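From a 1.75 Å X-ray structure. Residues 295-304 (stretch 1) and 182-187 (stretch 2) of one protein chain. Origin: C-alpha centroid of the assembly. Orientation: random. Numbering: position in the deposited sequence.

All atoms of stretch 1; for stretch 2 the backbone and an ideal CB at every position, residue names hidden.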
ATOM      1  N   ASP A 295     -23.021   2.182  -7.910  1.00 20.15           N
ATOM      2  CA  ASP A 295     -23.527   3.336  -8.654  1.00 20.48           C
ATOM      3  C   ASP A 295     -22.391   4.071  -9.347  1.00 20.97           C
ATOM      4  O   ASP A 295     -22.555   4.565 -10.464  1.00 19.01           O
ATOM      5  CB  ASP A 295     -24.279   4.310  -7.743  1.00 23.73           C
ATOM      6  CG  ASP A 295     -25.656   3.801  -7.355  1.00 28.99           C
ATOM      7  OD1 ASP A 295     -26.313   3.159  -8.203  1.00 32.19           O
ATOM      8  OD2 ASP A 295     -26.086   4.059  -6.210  1.00 32.21           O
ATOM      9  N   TYR A 296     -21.240   4.159  -8.686  1.00 20.56           N
ATOM     10  CA  TYR A 296     -20.095   4.823  -9.298  1.00 20.25           C
ATOM     11  C   TYR A 296     -19.622   3.995 -10.491  1.00 18.15           C
ATOM     12  O   TYR A 296     -19.167   4.544 -11.494  1.00 20.77           O
ATOM     13  CB  TYR A 296     -18.954   4.995  -8.286  1.00 18.15           C
ATOM     14  CG  TYR A 296     -19.138   6.164  -7.342  1.00 19.72           C
ATOM     15  CD1 TYR A 296     -19.318   7.459  -7.829  1.00 19.68           C
ATOM     16  CD2 TYR A 296     -19.095   5.982  -5.959  1.00 19.34           C
ATOM     17  CE1 TYR A 296     -19.449   8.546  -6.960  1.00 23.35           C
ATOM     18  CE2 TYR A 296     -19.223   7.059  -5.083  1.00 22.01           C
ATOM     19  CZ  TYR A 296     -19.399   8.336  -5.587  1.00 24.26           C
ATOM     20  OH  TYR A 296     -19.520   9.399  -4.723  1.00 26.93           O
ATOM     21  N   TYR A 297     -19.730   2.673 -10.381  1.00 17.60           N
ATOM     22  CA  TYR A 297     -19.324   1.791 -11.472  1.00 18.21           C
ATOM     23  C   TYR A 297     -20.269   1.955 -12.657  1.00 20.42           C
ATOM     24  O   TYR A 297     -19.842   1.912 -13.810  1.00 18.27           O
ATOM     25  CB  TYR A 297     -19.309   0.326 -11.011  1.00 16.73           C
ATOM     26  CG  TYR A 297     -17.995  -0.120 -10.392  1.00 15.53           C
ATOM     27  CD1 TYR A 297     -17.217   0.764  -9.637  1.00 17.59           C
ATOM     28  CD2 TYR A 297     -17.537  -1.429 -10.556  1.00 16.66           C
ATOM     29  CE1 TYR A 297     -16.005   0.351  -9.063  1.00 17.49           C
ATOM     30  CE2 TYR A 297     -16.331  -1.852  -9.981  1.00 18.03           C
ATOM     31  CZ  TYR A 297     -15.575  -0.956  -9.239  1.00 18.84           C
ATOM     32  OH  TYR A 297     -14.391  -1.373  -8.672  1.00 19.23           O
ATOM     33  N   ARG A 298     -21.557   2.139 -12.379  1.00 19.92           N
ATOM     34  CA  ARG A 298     -22.527   2.325 -13.451  1.00 20.70           C
ATOM     35  C   ARG A 298     -22.208   3.613 -14.194  1.00 19.89           C
ATOM     36  O   ARG A 298     -22.328   3.680 -15.418  1.00 22.42           O
ATOM     37  CB  ARG A 298     -23.952   2.383 -12.888  1.00 21.31           C
ATOM     38  CG  ARG A 298     -24.463   1.047 -12.379  1.00 24.96           C
ATOM     39  CD  ARG A 298     -25.862   1.180 -11.783  1.00 28.75           C
ATOM     40  NE  ARG A 298     -26.336  -0.080 -11.212  1.00 32.66           N
ATOM     41  CZ  ARG A 298     -26.644  -1.159 -11.925  1.00 36.27           C
ATOM     42  NH1 ARG A 298     -26.534  -1.144 -13.248  1.00 37.54           N
ATOM     43  NH2 ARG A 298     -27.060  -2.260 -11.313  1.00 34.97           N
ATOM     44  N   SER A 299     -21.801   4.638 -13.452  1.00 18.87           N
ATOM     45  CA  SER A 299     -21.453   5.913 -14.064  1.00 20.44           C
ATOM     46  C   SER A 299     -20.218   5.741 -14.954  1.00 21.70           C
ATOM     47  O   SER A 299     -20.105   6.382 -15.999  1.00 21.61           O
ATOM     48  CB  SER A 299     -21.188   6.964 -12.985  1.00 19.39           C
ATOM     49  OG  SER A 299     -20.909   8.226 -13.565  1.00 25.10           O
ATOM     50  N   ILE A 300     -19.296   4.875 -14.537  1.00 21.17           N
ATOM     51  CA  ILE A 300     -18.086   4.611 -15.319  1.00 21.42           C
ATOM     52  C   ILE A 300     -18.468   3.898 -16.618  1.00 22.43           C
ATOM     53  O   ILE A 300     -17.957   4.226 -17.689  1.00 21.60           O
ATOM     54  CB  ILE A 300     -17.082   3.718 -14.537  1.00 21.46           C
ATOM     55  CG1 ILE A 300     -16.499   4.491 -13.352  1.00 22.89           C
ATOM     56  CG2 ILE A 300     -15.973   3.229 -15.468  1.00 18.69           C
ATOM     57  CD1 ILE A 300     -15.732   5.721 -13.739  1.00 26.28           C
ATOM     58  N   ALA A 301     -19.369   2.923 -16.523  1.00 22.39           N
ATOM     59  CA  ALA A 301     -19.810   2.187 -17.706  1.00 24.42           C
ATOM     60  C   ALA A 301     -20.403   3.168 -18.716  1.00 25.20           C
ATOM     61  O   ALA A 301     -20.179   3.046 -19.922  1.00 24.57           O
ATOM     62  CB  ALA A 301     -20.846   1.134 -17.320  1.00 25.42           C
ATOM     63  N   LYS A 302     -21.154   4.144 -18.214  1.00 25.65           N
ATOM     64  CA  LYS A 302     -21.767   5.155 -19.068  1.00 27.69           C
ATOM     65  C   LYS A 302     -20.676   5.946 -19.784  1.00 27.57           C
ATOM     66  O   LYS A 302     -20.781   6.228 -20.979  1.00 26.53           O
ATOM     67  CB  LYS A 302     -22.630   6.104 -18.232  1.00 31.71           C
ATOM     68  CG  LYS A 302     -23.190   7.279 -19.012  1.00 39.30           C
ATOM     69  CD  LYS A 302     -23.994   8.207 -18.114  1.00 45.06           C
ATOM     70  CE  LYS A 302     -24.531   9.395 -18.896  1.00 48.38           C
ATOM     71  NZ  LYS A 302     -25.404   8.962 -20.023  1.00 51.21           N
ATOM     72  N   ARG A 303     -19.626   6.306 -19.050  1.00 23.55           N
ATOM     73  CA  ARG A 303     -18.522   7.051 -19.641  1.00 22.59           C
ATOM     74  C   ARG A 303     -17.889   6.227 -20.756  1.00 22.33           C
ATOM     75  O   ARG A 303     -17.614   6.747 -21.836  1.00 23.52           O
ATOM     76  CB  ARG A 303     -17.463   7.386 -18.581  1.00 21.09           C
ATOM     77  CG  ARG A 303     -17.815   8.559 -17.669  1.00 21.61           C
ATOM     78  CD  ARG A 303     -16.772   8.723 -16.566  1.00 20.84           C
ATOM     79  NE  ARG A 303     -17.045   9.851 -15.678  1.00 21.02           N
ATOM     80  CZ  ARG A 303     -16.616  11.095 -15.881  1.00 20.90           C
ATOM     81  NH1 ARG A 303     -15.885  11.389 -16.948  1.00 21.39           N
ATOM     82  NH2 ARG A 303     -16.907  12.046 -15.003  1.00 21.90           N
ATOM     83  N   LEU A 304     -17.670   4.940 -20.499  1.00 21.25           N
ATOM     84  CA  LEU A 304     -17.053   4.069 -21.493  1.00 23.03           C
ATOM     85  C   LEU A 304     -17.860   3.976 -22.785  1.00 24.94           C
ATOM     86  O   LEU A 304     -17.322   3.623 -23.835  1.00 24.53           O
ATOM     87  CB  LEU A 304     -16.825   2.673 -20.911  1.00 21.52           C
ATOM     88  CG  LEU A 304     -15.760   2.598 -19.806  1.00 21.06           C
ATOM     89  CD1 LEU A 304     -15.677   1.181 -19.265  1.00 20.36           C
ATOM     90  CD2 LEU A 304     -14.401   3.048 -20.362  1.00 19.98           C
ATOM     91  N   UNK A 182     -10.482   8.074  -5.811  1.00 15.44           N
ATOM     92  CA  UNK A 182     -10.304   6.739  -5.236  1.00 15.42           C
ATOM     93  C   UNK A 182     -11.554   6.251  -4.509  1.00 15.78           C
ATOM     94  O   UNK A 182     -11.700   5.057  -4.245  1.00 16.54           O
ATOM     95  CB  UNK A 182      -9.116   6.739  -4.272  1.00 15.42           C
ATOM     96  N   UNK A 183     -12.446   7.179  -4.182  1.00 16.03           N
ATOM     97  CA  UNK A 183     -13.681   6.849  -3.469  1.00 15.84           C
ATOM     98  C   UNK A 183     -14.879   6.889  -4.413  1.00 17.69           C
ATOM     99  O   UNK A 183     -16.021   6.703  -3.981  1.00 18.00           O
ATOM    100  CB  UNK A 183     -13.899   7.812  -2.300  1.00 15.84           C
ATOM    101  N   UNK A 184     -14.618   7.103  -5.700  1.00 16.04           N
ATOM    102  CA  UNK A 184     -15.700   7.239  -6.672  1.00 17.53           C
ATOM    103  C   UNK A 184     -15.627   6.368  -7.925  1.00 16.90           C
ATOM    104  O   UNK A 184     -15.981   6.820  -9.016  1.00 18.35           O
ATOM    105  CB  UNK A 184     -15.765   8.702  -7.115  1.00 17.53           C
ATOM    106  N   UNK A 185     -15.179   5.126  -7.769  1.00 15.71           N
ATOM    107  CA  UNK A 185     -15.093   4.214  -8.897  1.00 15.04           C
ATOM    108  C   UNK A 185     -13.907   4.379  -9.836  1.00 15.41           C
ATOM    109  O   UNK A 185     -13.380   3.392 -10.348  1.00 17.01           O
ATOM    110  CB  UNK A 185     -16.375   4.348  -9.721  1.00 15.04           C
ATOM    111  N   UNK A 186     -13.484   5.616 -10.070  1.00 14.92           N
ATOM    112  CA  UNK A 186     -12.358   5.869 -10.974  1.00 16.59           C
ATOM    113  C   UNK A 186     -11.076   5.213 -10.481  1.00 16.08           C
ATOM    114  O   UNK A 186     -10.388   4.506 -11.221  1.00 15.86           O
ATOM    115  CB  UNK A 186     -12.137   7.374 -11.135  1.00 16.59           C
ATOM    116  N   UNK A 187     -10.762   5.471  -9.219  1.00 16.23           N
ATOM    117  CA  UNK A 187      -9.529   4.970  -8.654  1.00 13.99           C
ATOM    118  C   UNK A 187      -8.517   6.070  -8.921  1.00 15.51           C
ATOM    119  O   UNK A 187      -8.824   7.028  -9.637  1.00 15.96           O
ATOM    120  CB  UNK A 187      -9.110   3.624  -9.249  1.00 13.99           C
TER

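Position 182 lies in a 3-10 segment, and its ideal CB has nothing of the helix 295-304 within 5.5 Å. The helix therefore sets no preference, and many residues would serve; the deposited one is A182.

At position 183, still 3-10, CA-to-CB points sideways and again meets no helix atom within 5.5 Å. Any side chain free to extend into the open space would do, polar ones included. The residue is Q183, whose contact with the helix comes from its backbone: its carbonyl O lies 3.4 Å from CE2 of Y296.

Position 184 has left the 3-10 segment, and its CA sits directly over the Y296 ring. CA-to-CB runs sideways, which places the ideal CB 3.7 Å from CE1 of Y296. A side chain with a methylene at CG could continue across the ring, so Glu, Gln, Met, Lys or Arg would all be reasonable; the ring does not demand a charge. The residue is E184. Its CA stands 3.6 Å from the centroid of the Y296 ring and 8° off the normal, a CH-pi contact over the face, and its CG packs 3.5 Å from CZ of Y296. The aliphatic part of the side chain thus lies against the aromatic ring, while the carboxylate finds a hydrogen bond elsewhere in the structure. A water bridges the two backbones, donating to O of E184 (2.9 Å) and to O of Y296 (2.8 Å).

Position 185 is the most restrictive. Its CA-to-CB direction points toward the helix, and an ideal CB would come within a tight 3.0 Å of CB of Y296, with CG1 of I300 at 3.6 Å and CD1 of Y297 at 3.7 Å. Phi is also positive, at 79°. Both arguments favour glycine, and G185 it is. Without a side chain its backbone comes close: N lies 3.8 Å from CB of Y296, and CA meets the edge of the Y297 ring, 4.0 Å from CE1.

At position 186 CA-to-CB points away, yet the ideal CB is only 4.7 Å from CD1 of I300. A long or broad side chain could turn back to the apolar I300 and the flat guanidinium of R303; Phe, Tyr, Met or Leu are plausible. F186, with chi1 m, brings CD1 3.3 Å from CD1 of I300. Its CE1 lies over one face of the guanidinium, 3.5 Å from NE of R303.

Position 187 is out of reach of the helix, but at phi/psi 90/172 a CB would jam against the preceding carbonyl O. The backbone alone calls for glycine, here G187.

Stretch 2 (182-187) AQEGFG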
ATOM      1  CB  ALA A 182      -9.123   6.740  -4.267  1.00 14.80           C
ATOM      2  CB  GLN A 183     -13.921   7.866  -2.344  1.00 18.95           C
ATOM      3  CG  GLN A 183     -12.743   8.053  -1.400  1.00 18.92           C
ATOM      4  CD  GLN A 183     -12.914   9.237  -0.459  1.00 21.07           C
ATOM      5  OE1 GLN A 183     -13.812  10.066  -0.629  1.00 23.27           O
ATOM      6  NE2 GLN A 183     -12.040   9.328   0.531  1.00 19.83           N
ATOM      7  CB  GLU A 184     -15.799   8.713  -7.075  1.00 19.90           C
ATOM      8  CG  GLU A 184     -16.145   9.644  -5.918  1.00 24.26           C
ATOM      9  CD  GLU A 184     -15.878  11.106  -6.236  1.00 29.14           C
ATOM     10  OE1 GLU A 184     -15.922  11.479  -7.426  1.00 30.58           O
ATOM     11  OE2 GLU A 184     -15.636  11.888  -5.293  1.00 31.69           O
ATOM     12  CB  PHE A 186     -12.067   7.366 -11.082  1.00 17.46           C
ATOM     13  CG  PHE A 186     -13.239   8.193 -11.520  1.00 19.76           C
ATOM     14  CD1 PHE A 186     -13.669   8.172 -12.841  1.00 21.68           C
ATOM     15  CD2 PHE A 186     -13.904   9.006 -10.607  1.00 20.01           C
ATOM     16  CE1 PHE A 186     -14.750   8.955 -13.250  1.00 22.03           C
ATOM     17  CE2 PHE A 186     -14.983   9.790 -11.006  1.00 21.14           C
ATOM     18  CZ  PHE A 186     -15.405   9.764 -12.331  1.00 20.96           C
TER
HETATM   19  O   HOH W   1     -17.846   7.045 -11.209  1.00 19.04           O
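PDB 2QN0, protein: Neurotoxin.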